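Local structure of high-potential iron-sulfur protein (Rhodoferax fermentans, 1HLQ) at residues Lys23-Lys26 / Thr27-Pro30. The protein carries electrons in anaerobic and photosynthetic electron transport, using a [4Fe-4S] cluster of high redox potential. Numbering follows the deposited sequence. Where two conformers were deposited one is given.
With SO4 (sulfate ion), chain E; SO4 (sulfate ion), chain D.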
loop_
_atom_site.group_PDB
_atom_site.type_symbol
_atom_site.label_atom_id
_atom_site.label_comp_id
_atom_site.label_asym_id
_atom_site.label_seq_id
_atom_site.Cartn_x
_atom_site.Cartn_y
_atom_site.Cartn_z
ATOM N N LYS A 23 7.000 20.447 1.725
ATOM C CA LYS A 23 6.820 20.275 3.146
ATOM C C LYS A 23 7.178 18.869 3.583
ATOM O O LYS A 23 6.933 18.462 4.709
ATOM C CB LYS A 23 5.388 20.638 3.556
ATOM C CG LYS A 23 5.142 22.139 3.366
ATOM C CD LYS A 23 3.847 22.604 3.983
ATOM C CE LYS A 23 3.579 24.034 3.519
ATOM N NZ LYS A 23 4.723 24.921 3.862
ATOM N N ALA A 24 7.774 18.102 2.668
ATOM C CA ALA A 24 8.202 16.752 2.981
ATOM C C ALA A 24 9.246 16.760 4.100
ATOM O O ALA A 24 9.965 17.753 4.262
ATOM C CB ALA A 24 8.801 16.075 1.752
ATOM N N ASP A 25 9.334 15.674 4.851
ATOM C CA ASP A 25 10.343 15.620 5.921
ATOM C C ASP A 25 11.677 15.245 5.305
ATOM O O ASP A 25 12.068 14.082 5.219
ATOM C CB ASP A 25 9.911 14.635 6.987
ATOM C CG ASP A 25 10.868 14.604 8.180
ATOM O OD1 ASP A 25 10.440 13.968 9.157
ATOM O OD2 ASP A 25 11.967 15.179 8.096
ATOM N N LYS A 26 12.454 16.261 4.926
ATOM C CA LYS A 26 13.749 16.041 4.303
ATOM C C LYS A 26 14.772 15.457 5.273
ATOM O O LYS A 26 15.767 14.942 4.778
ATOM C CB LYS A 26 14.245 17.346 3.694
ATOM C CG LYS A 26 13.477 17.846 2.472
ATOM C CD LYS A 26 14.243 19.067 1.961
ATOM C CE LYS A 26 14.100 19.276 0.482
ATOM N NZ LYS A 26 14.620 18.141 -0.331
ATOM N N THR A 27 14.541 15.561 6.582
ATOM C CA THR A 27 15.508 14.949 7.505
ATOM C C THR A 27 15.315 13.437 7.486
ATOM O O THR A 27 16.271 12.677 7.393
ATOM C CB THR A 27 15.334 15.540 8.911
ATOM O OG1 THR A 27 15.621 16.939 8.830
ATOM C CG2 THR A 27 16.241 14.852 9.909
ATOM N N LYS A 28 14.054 13.001 7.511
ATOM C CA LYS A 28 13.760 11.582 7.511
ATOM C C LYS A 28 13.982 10.933 6.148
ATOM O O LYS A 28 14.384 9.770 6.029
ATOM C CB LYS A 28 12.317 11.313 7.941
ATOM C CG LYS A 28 12.057 9.811 8.010
ATOM C CD LYS A 28 10.710 9.463 8.586
ATOM C CE LYS A 28 10.589 9.876 10.048
ATOM N NZ LYS A 28 9.295 9.434 10.640
ATOM N N TYR A 29 13.733 11.708 5.084
ATOM C CA TYR A 29 13.868 11.225 3.712
ATOM C C TYR A 29 14.839 12.125 2.943
ATOM O O TYR A 29 14.453 13.025 2.192
ATOM C CB TYR A 29 12.489 11.223 3.019
ATOM C CG TYR A 29 11.366 10.563 3.800
ATOM C CD1 TYR A 29 11.290 9.189 3.923
ATOM C CD2 TYR A 29 10.404 11.309 4.463
ATOM C CE1 TYR A 29 10.291 8.567 4.649
ATOM C CE2 TYR A 29 9.394 10.715 5.197
ATOM C CZ TYR A 29 9.348 9.338 5.292
ATOM O OH TYR A 29 8.341 8.769 6.037
ATOM N N PRO A 30 16.140 11.943 3.215
ATOM C CA PRO A 30 17.163 12.786 2.615
ATOM C C PRO A 30 17.318 12.662 1.113
ATOM O O PRO A 30 17.990 13.536 0.532
ATOM C CB PRO A 30 18.441 12.445 3.369
ATOM C CG PRO A 30 18.221 11.046 3.808
ATOM C CD PRO A 30 16.751 10.933 4.116
HETATM S S SO4 E . 3.867 28.356 3.693
HETATM O O1 SO4 E . 3.286 27.106 3.103
HETATM O O2 SO4 E . 4.924 27.987 4.691
HETATM O O3 SO4 E . 2.784 29.119 4.385
HETATM O O4 SO4 E . 4.469 29.185 2.598
HETATM S S SO4 D . 15.236 20.407 -3.450
HETATM O O1 SO4 D . 13.990 20.023 -2.710
HETATM O O2 SO4 D . 16.371 19.578 -2.956
HETATM O O3 SO4 D . 15.456 21.871 -3.204
HETATM O O4 SO4 D . 15.049 20.171 -4.918
HETATM O O HOH W 1 15.633 15.576 1.177
#
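A local, side-chain-capped turn joins Asp25 to Thr27, Lys28 and Tyr29 in the surface loop between helix 10-14 and strand 51-52. The Asp25 carboxylate reaches forward over the following amides because chi1 (-176°) sets CG opposite the backbone N; Asp25 OD2 accepts a bond from Lys28 N at 3.1 Å, entering well above the carboxylate plane, and a weak, more bent one from Thr27 N at 3.0 Å. Asp25 O accepts a hydrogen bond from Tyr29 N at 2.9 Å, almost head-on. Together these bonds form an Asx motif, in which side chain and carbonyl of one residue grip three successive amides and span one turn in which Lys26-Lys28 have helical backbone angles, within an otherwise irregular loop. Asp25 OD1 lies 3.5 Å from Lys28 CB, while the lysine chain runs on to a salt bridge with the C-terminal carboxylate of Ala75 of the second subunit. In the conformer described, Lys28 CG sits over the centre of the Tyr29 ring, 3.8 Å above its plane; this buried ring also meets Trp67. At the end of the turn, Lys26 O receives a CA-H contact from Pro30 (CA to O 3.4 Å), and a water links Lys26 NZ to Tyr29 O. Lys26 NZ also donates to O1 of a sulfate ion, 3.1 Å away, probably from the crystallisation liquor.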